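Long-range contacts in enoyl-CoA hydratase carB homologue (Streptomyces cattleya, PDB 5O34), which probably acts as a crotonase-family lyase in the biosynthesis of the antibiotic thienamycin: residues A58-G62 against G100-G104; L131-A136 against Q156-C161; R164-E168 against L229-A233. All coordinates share one frame; numbering follows the deposited sequence.

Contact 1: A58-G62 against G100-G104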
loop_
_atom_site.group_PDB
_atom_site.type_symbol
_atom_site.label_atom_id
_atom_site.label_comp_id
_atom_site.label_asym_id
_atom_site.label_seq_id
_atom_site.Cartn_x
_atom_site.Cartn_y
_atom_site.Cartn_z
ATOM N N ALA A 58 18.381 20.208 -10.685
ATOM C CA ALA A 58 19.225 20.221 -9.497
ATOM C C ALA A 58 20.159 19.019 -9.599
ATOM O O ALA A 58 19.713 17.917 -9.918
ATOM C CB ALA A 58 18.370 20.136 -8.241
ATOM N N GLU A 59 21.458 19.243 -9.370
ATOM C CA GLU A 59 22.499 18.229 -9.520
ATOM C C GLU A 59 23.319 18.073 -8.250
ATOM O O GLU A 59 23.527 19.048 -7.529
ATOM C CB GLU A 59 23.414 18.662 -10.667
ATOM C CG GLU A 59 23.975 17.548 -11.530
ATOM C CD GLU A 59 24.804 18.054 -12.701
ATOM O OE1 GLU A 59 24.837 19.286 -12.933
ATOM O OE2 GLU A 59 25.415 17.209 -13.395
ATOM N N PHE A 60 23.818 16.855 -7.994
ATOM C CA PHE A 60 24.660 16.577 -6.833
ATOM C C PHE A 60 26.126 16.756 -7.215
ATOM O O PHE A 60 26.688 15.939 -7.951
ATOM C CB PHE A 60 24.367 15.184 -6.244
ATOM C CG PHE A 60 22.968 15.019 -5.684
ATOM C CD1 PHE A 60 22.565 15.722 -4.551
ATOM C CD2 PHE A 60 22.069 14.127 -6.261
ATOM C CE1 PHE A 60 21.280 15.556 -4.025
ATOM C CE2 PHE A 60 20.787 13.955 -5.725
ATOM C CZ PHE A 60 20.403 14.668 -4.609
ATOM N N SER A 61 26.726 17.869 -6.757
ATOM C CA SER A 61 28.111 18.216 -7.067
ATOM C C SER A 61 29.152 17.488 -6.212
ATOM O O SER A 61 28.830 16.975 -5.142
ATOM C CB SER A 61 28.315 19.730 -7.016
ATOM O OG SER A 61 28.301 20.240 -5.698
ATOM N N GLY A 62 30.382 17.431 -6.732
ATOM C CA GLY A 62 31.534 16.796 -6.100
ATOM C C GLY A 62 31.727 15.354 -6.544
ATOM O O GLY A 62 32.852 14.860 -6.658
ATOM N N GLY A 100 26.094 8.037 -14.971
ATOM C CA GLY A 100 26.484 6.727 -14.447
ATOM C C GLY A 100 26.981 6.742 -13.014
ATOM O O GLY A 100 27.741 5.860 -12.605
ATOM N N ARG A 101 26.560 7.765 -12.253
ATOM C CA ARG A 101 26.946 7.994 -10.867
ATOM C C ARG A 101 25.802 7.694 -9.931
ATOM O O ARG A 101 24.629 7.739 -10.328
ATOM C CB ARG A 101 27.373 9.452 -10.672
ATOM C CG ARG A 101 28.751 9.760 -11.198
ATOM C CD ARG A 101 28.906 11.239 -11.367
ATOM N NE ARG A 101 29.657 11.851 -10.271
ATOM C CZ ARG A 101 29.121 12.531 -9.259
ATOM N NH1 ARG A 101 27.802 12.681 -9.172
ATOM N NH2 ARG A 101 29.897 13.067 -8.327
ATOM N N SER A 102 26.156 7.419 -8.670
ATOM C CA SER A 102 25.218 7.116 -7.597
ATOM C C SER A 102 24.370 8.329 -7.259
ATOM O O SER A 102 24.858 9.455 -7.327
ATOM C CB SER A 102 25.970 6.636 -6.361
ATOM O OG SER A 102 26.818 5.537 -6.672
ATOM N N PHE A 103 23.094 8.097 -6.918
ATOM C CA PHE A 103 22.140 9.141 -6.546
ATOM C C PHE A 103 22.441 9.639 -5.125
ATOM O O PHE A 103 22.485 8.842 -4.187
ATOM C CB PHE A 103 20.696 8.617 -6.674
ATOM C CG PHE A 103 19.623 9.679 -6.615
ATOM C CD1 PHE A 103 19.242 10.367 -7.758
ATOM C CD2 PHE A 103 18.998 9.994 -5.412
ATOM C CE1 PHE A 103 18.250 11.355 -7.700
ATOM C CE2 PHE A 103 18.017 10.989 -5.349
ATOM C CZ PHE A 103 17.641 11.657 -6.494
ATOM N N GLY A 104 22.676 10.943 -4.995
ATOM C CA GLY A 104 22.985 11.597 -3.725
ATOM C C GLY A 104 24.453 11.546 -3.352
ATOM O O GLY A 104 24.840 10.845 -2.414
#
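In the crotonase fold the loop that follows strand 92-96 folds back over the end of strand 55-59, here setting Phe103 and Gly104 against Phe60. Phe60 points its CB toward the loop, and with CG anti to the carbonyl carbon (chi1 -64°) the ring meets Gly104 and Phe103. The CA of Gly104 lies over the Phe60 face, 3.8 Å from the ring centroid and nearly on the ring normal, as a CH-pi contact, and Phe60 CD2 comes 3.5 Å from Gly104 N. Glycine suits this place because its phi is positive (85°). In relatives with this fold the same loop supplies one peptide N-H of the oxyanion hole. Phe60 and Phe103 form a T-shaped pair: the edge of Phe60 meets the face of Phe103, planes 81° apart, with Phe60 CE2 above the centre of the Phe103 ring and 4.0 Å from Phe103 CZ. On the exposed side of the loop, Arg101, its chain bent at chi3, brings NH2 to 3.4 Å from Gly62 C, while its NH1 holds a weak hydrogen bond to Gly97 O.

Contact 2: L131-A136 against Q156-C161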
loop_
_atom_site.group_PDB
_atom_site.type_symbol
_atom_site.label_atom_id
_atom_site.label_comp_id
_atom_site.label_asym_id
_atom_site.label_seq_id
_atom_site.Cartn_x
_atom_site.Cartn_y
_atom_site.Cartn_z
ATOM N N LEU A 131 14.844 17.814 5.442
ATOM C CA LEU A 131 15.038 17.563 4.016
ATOM C C LEU A 131 13.895 16.705 3.459
ATOM O O LEU A 131 13.270 17.117 2.480
ATOM C CB LEU A 131 16.421 16.942 3.708
ATOM C CG LEU A 131 16.674 16.476 2.250
ATOM C CD1 LEU A 131 16.522 17.608 1.255
ATOM C CD2 LEU A 131 18.032 15.830 2.108
ATOM N N TYR A 132 13.587 15.551 4.102
ATOM C CA TYR A 132 12.506 14.672 3.630
ATOM C C TYR A 132 11.145 15.365 3.649
ATOM O O TYR A 132 10.380 15.219 2.692
ATOM C CB TYR A 132 12.453 13.344 4.402
ATOM C CG TYR A 132 13.725 12.520 4.378
ATOM C CD1 TYR A 132 14.641 12.633 3.328
ATOM C CD2 TYR A 132 13.975 11.568 5.357
ATOM C CE1 TYR A 132 15.799 11.855 3.288
ATOM C CE2 TYR A 132 15.113 10.763 5.309
ATOM C CZ TYR A 132 16.031 10.928 4.285
ATOM O OH TYR A 132 17.183 10.188 4.274
ATOM N N THR A 133 10.862 16.156 4.710
ATOM C CA THR A 133 9.591 16.877 4.823
ATOM C C THR A 133 9.452 17.973 3.780
ATOM O O THR A 133 8.352 18.117 3.245
ATOM C CB THR A 133 9.304 17.401 6.247
ATOM O OG1 THR A 133 10.408 18.168 6.736
ATOM C CG2 THR A 133 8.951 16.279 7.228
ATOM N N THR A 134 10.541 18.718 3.452
ATOM C CA THR A 134 10.458 19.812 2.467
ATOM C C THR A 134 10.272 19.240 1.036
ATOM O O THR A 134 9.328 19.649 0.354
ATOM C CB THR A 134 11.610 20.847 2.618
ATOM O OG1 THR A 134 11.308 22.009 1.847
ATOM C CG2 THR A 134 12.957 20.324 2.165
ATOM N N VAL A 135 11.105 18.257 0.618
ATOM C CA VAL A 135 11.014 17.612 -0.703
ATOM C C VAL A 135 9.574 17.114 -0.968
ATOM O O VAL A 135 9.060 17.296 -2.071
ATOM C CB VAL A 135 12.072 16.485 -0.881
ATOM C CG1 VAL A 135 11.874 15.720 -2.194
ATOM C CG2 VAL A 135 13.489 17.049 -0.813
ATOM N N ALA A 136 8.922 16.541 0.063
ATOM C CA ALA A 136 7.554 16.023 0.006
ATOM C C ALA A 136 6.467 17.090 0.228
ATOM O O ALA A 136 5.345 16.908 -0.255
ATOM C CB ALA A 136 7.389 14.896 1.013
ATOM N N GLN A 156 16.341 7.123 0.107
ATOM C CA GLN A 156 15.338 7.836 0.917
ATOM C C GLN A 156 14.920 9.192 0.322
ATOM O O GLN A 156 13.729 9.512 0.314
ATOM C CB GLN A 156 15.803 7.972 2.371
ATOM C CG GLN A 156 15.633 6.673 3.171
ATOM C CD GLN A 156 16.464 6.565 4.423
ATOM O OE1 GLN A 156 16.937 5.476 4.774
ATOM N NE2 GLN A 156 16.632 7.666 5.150
ATOM N N ILE A 157 15.880 9.954 -0.237
ATOM C CA ILE A 157 15.607 11.241 -0.908
ATOM C C ILE A 157 14.717 10.994 -2.130
ATOM O O ILE A 157 13.717 11.694 -2.305
ATOM C CB ILE A 157 16.926 12.000 -1.268
ATOM C CG1 ILE A 157 17.691 12.405 0.022
ATOM C CG2 ILE A 157 16.648 13.247 -2.148
ATOM C CD1 ILE A 157 19.208 12.684 -0.147
ATOM N N SER A 158 15.056 9.973 -2.944
ATOM C CA SER A 158 14.290 9.614 -4.146
ATOM C C SER A 158 12.849 9.219 -3.791
ATOM O O SER A 158 11.914 9.621 -4.495
ATOM C CB SER A 158 15.002 8.525 -4.949
ATOM O OG SER A 158 14.700 7.208 -4.514
ATOM N N LEU A 159 12.668 8.515 -2.650
ATOM C CA LEU A 159 11.340 8.102 -2.154
ATOM C C LEU A 159 10.439 9.284 -1.677
ATOM O O LEU A 159 9.269 9.066 -1.359
ATOM C CB LEU A 159 11.457 7.018 -1.070
ATOM C CG LEU A 159 12.121 5.694 -1.479
ATOM C CD1 LEU A 159 12.451 4.859 -0.271
ATOM C CD2 LEU A 159 11.276 4.899 -2.474
ATOM N N CYS A 160 10.958 10.526 -1.698
ATOM C CA CYS A 160 10.196 11.733 -1.349
ATOM C C CYS A 160 9.682 12.432 -2.616
ATOM O O CYS A 160 8.772 13.275 -2.536
ATOM C CB CYS A 160 11.035 12.686 -0.503
ATOM S SG CYS A 160 11.569 12.008 1.079
ATOM N N CYS A 161 10.274 12.071 -3.781
ATOM C CA CYS A 161 9.940 12.603 -5.109
ATOM C C CYS A 161 8.692 11.924 -5.690
ATOM O O CYS A 161 8.396 10.775 -5.359
ATOM C CB CYS A 161 11.133 12.494 -6.060
ATOM S SG CYS A 161 12.661 13.240 -5.426
#
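Tyr132 lays its phenol across the last turn of helix 152-158, where its OH sits 3.2 Å from Gln156 CB and one edge of its ring meets Ile157, Tyr132 CE1 to Ile157 CG1 being 3.8 Å. A tyrosine is long enough to span the gap between the two helices with its ring. On the other end of the same ring the thiol of Cys160 approaches at an oblique angle, SG lying 4.7 Å from the Tyr132 centroid and 47° off its normal, while it also touches Tyr132 CB at 3.7 Å. Phe185 adds an edge-to-face partner for this tyrosine.

A second layer fills the space around Ile157 and Cys160. Val135 places CG1 anti to the backbone N (chi1 174°), which carries that methyl to 3.6 Å from Cys160 CB. The Leu131 side chain lies roughly perpendicular to that of Ile157, with Leu131 CD2 4.0 Å from Ile157 CG1. Small Ala136 lets the chain come close, its CA 3.9 Å from Cys160 O, and the compact Cys160 side chain fits between Val135 and Tyr132.

Cys160 lies in the type I turn from Ser158 to Cys161 that closes helix 152-158. This buried joint between helix 120-137 and a short helix is part of the crotonase core, where the start of the corresponding short helix in relatives contributes to the oxyanion hole.

Contact 3: R164-E168 against L229-A233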
loop_
_atom_site.group_PDB
_atom_site.type_symbol
_atom_site.label_atom_id
_atom_site.label_comp_id
_atom_site.label_asym_id
_atom_site.label_seq_id
_atom_site.Cartn_x
_atom_site.Cartn_y
_atom_site.Cartn_z
ATOM N N ARG A 164 10.174 8.531 -9.940
ATOM C CA ARG A 164 11.532 8.015 -9.967
ATOM C C ARG A 164 11.768 7.327 -11.302
ATOM O O ARG A 164 11.094 6.353 -11.647
ATOM C CB ARG A 164 11.797 7.086 -8.776
ATOM C CG ARG A 164 11.722 7.815 -7.438
ATOM C CD ARG A 164 11.774 6.872 -6.251
ATOM N NE ARG A 164 10.578 6.036 -6.130
ATOM C CZ ARG A 164 9.436 6.415 -5.567
ATOM N NH1 ARG A 164 9.301 7.646 -5.085
ATOM N NH2 ARG A 164 8.418 5.571 -5.489
ATOM N N LEU A 165 12.682 7.892 -12.081
ATOM C CA LEU A 165 13.063 7.387 -13.386
ATOM C C LEU A 165 14.425 6.735 -13.254
ATOM O O LEU A 165 15.392 7.375 -12.827
ATOM C CB LEU A 165 13.077 8.534 -14.391
ATOM C CG LEU A 165 13.377 8.200 -15.849
ATOM C CD1 LEU A 165 12.278 7.349 -16.475
ATOM C CD2 LEU A 165 13.542 9.460 -16.636
ATOM N N GLY A 166 14.471 5.447 -13.564
ATOM C CA GLY A 166 15.698 4.682 -13.457
ATOM C C GLY A 166 16.252 4.232 -14.790
ATOM O O GLY A 166 15.493 3.932 -15.717
ATOM N N SER A 167 17.586 4.196 -14.893
ATOM C CA SER A 167 18.265 3.649 -16.061
ATOM C C SER A 167 18.324 2.142 -15.772
ATOM O O SER A 167 18.140 1.743 -14.616
ATOM C CB SER A 167 19.676 4.218 -16.193
ATOM O OG SER A 167 20.589 3.636 -15.275
ATOM N N GLU A 168 18.606 1.302 -16.774
ATOM C CA GLU A 168 18.680 -0.128 -16.475
ATOM C C GLU A 168 19.961 -0.494 -15.663
ATOM O O GLU A 168 20.120 -1.646 -15.254
ATOM C CB GLU A 168 18.472 -0.980 -17.727
ATOM C CG GLU A 168 16.986 -1.220 -17.990
ATOM C CD GLU A 168 16.444 -0.823 -19.356
ATOM O OE1 GLU A 168 15.256 -0.432 -19.431
ATOM O OE2 GLU A 168 17.188 -0.939 -20.356
ATOM N N LEU A 229 18.206 8.415 -20.359
ATOM C CA LEU A 229 17.762 8.765 -18.995
ATOM C C LEU A 229 17.405 10.259 -18.794
ATOM O O LEU A 229 16.253 10.555 -18.455
ATOM C CB LEU A 229 18.745 8.296 -17.895
ATOM C CG LEU A 229 18.316 8.640 -16.444
ATOM C CD1 LEU A 229 17.110 7.824 -15.993
ATOM C CD2 LEU A 229 19.437 8.449 -15.482
ATOM N N LEU A 230 18.376 11.186 -18.995
ATOM C CA LEU A 230 18.132 12.622 -18.828
ATOM C C LEU A 230 17.127 13.154 -19.861
ATOM O O LEU A 230 16.284 13.971 -19.502
ATOM C CB LEU A 230 19.442 13.415 -18.801
ATOM C CG LEU A 230 19.401 14.880 -18.337
ATOM C CD1 LEU A 230 19.014 14.996 -16.862
ATOM C CD2 LEU A 230 20.750 15.526 -18.525
ATOM N N ASP A 231 17.153 12.622 -21.097
ATOM C CA ASP A 231 16.211 12.971 -22.173
ATOM C C ASP A 231 14.772 12.714 -21.771
ATOM O O ASP A 231 13.905 13.571 -21.976
ATOM C CB ASP A 231 16.533 12.170 -23.446
ATOM C CG ASP A 231 17.809 12.618 -24.096
ATOM O OD1 ASP A 231 18.225 13.757 -23.842
ATOM O OD2 ASP A 231 18.356 11.856 -24.919
ATOM N N ARG A 232 14.522 11.520 -21.215
ATOM C CA ARG A 232 13.205 11.116 -20.742
ATOM C C ARG A 232 12.813 11.978 -19.528
ATOM O O ARG A 232 11.693 12.488 -19.488
ATOM C CB ARG A 232 13.192 9.599 -20.452
ATOM C CG ARG A 232 11.834 8.987 -20.106
ATOM C CD ARG A 232 10.663 9.444 -20.954
ATOM N NE ARG A 232 9.407 9.207 -20.241
ATOM C CZ ARG A 232 8.281 9.884 -20.438
ATOM N NH1 ARG A 232 8.235 10.868 -21.330
ATOM N NH2 ARG A 232 7.194 9.588 -19.739
ATOM N N ALA A 233 13.769 12.229 -18.611
ATOM C CA ALA A 233 13.554 13.075 -17.428
ATOM C C ALA A 233 13.074 14.476 -17.815
ATOM O O ALA A 233 12.054 14.939 -17.296
ATOM C CB ALA A 233 14.826 13.156 -16.596
#
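The first residue of the strand to touch the helix is Leu165, whose CB points toward helix 229-242. With CG anti to the backbone N (chi1 -177°), its CD2 methyl reaches the backbone of the first helical turn, Leu165 CD2 lying 3.4 Å from both Leu229 O and Ala233 N. Those two atoms are already joined by the helical hydrogen bond from Ala233 N to Leu229 O, so the methyl lies against a C=O and an N-H already paired with each other. The small side chain of Ala233 lets the leucine come this close, with Leu165 CD2 3.9 Å from Ala233 CB. The aliphatic part of Arg232 lines another side of Leu165, Arg232 CB being 3.8 Å from Leu165 CD2. The polar end of Arg232 is engaged elsewhere, in a salt bridge from NE to Glu222, so its methylenes can serve as apolar packing.

The Leu165 and Leu229 side chains lie alongside each other, pointing opposite ways, Leu165 CG to Leu229 CD1 measuring 3.8 Å. The same methyl reaches on to Gly166, with Leu229 CD1 3.9 Å from Gly166 C. A glycine has no side chain to direct, and its main chain is hydrogen-bonded to the backbones of Glu222 and Val224 in the neighbouring strand.

Ser167 closes the walk. Ser167 N lies 3.8 Å from Leu229 CD1, while its hydroxyl is hydrogen-bonded to Asp147 and to the backbone N of Gln169.

Strand 164-167 and helix 229-233 run close to antiparallel, their N-to-C directions at 159°, with the helix lying against one face of the mixed sheet. No hydrogen bond spans the pair. The cohesion is therefore apolar, from leucine branches, an alanine and an arginine stem, while the Ser167 hydroxyl and the Arg232 guanidinium find their polar partners outside it.

From the N terminus, contact 1 closes the loop from strand 55-59 to the stretch after strand 92-96, contact 2 the loop from helix 120-137 to helix 152-158, and contact 3 the much longer path from strand 163-167 to helix 229-242. They follow one another in series, and none nests in or crosses another. Contacts 1 and 2 meet where Phe103 packs on Ile157 and Ser158, and contacts 2 and 3 where the main chain at Ser158 and Leu159 touches Arg164. Contacts 1 and 3 do not touch, but both reach the same mixed sheet. Contact 1 ties a strand end to a loop, contact 2 helix to helix, contact 3 a strand to the helix lying on the sheet.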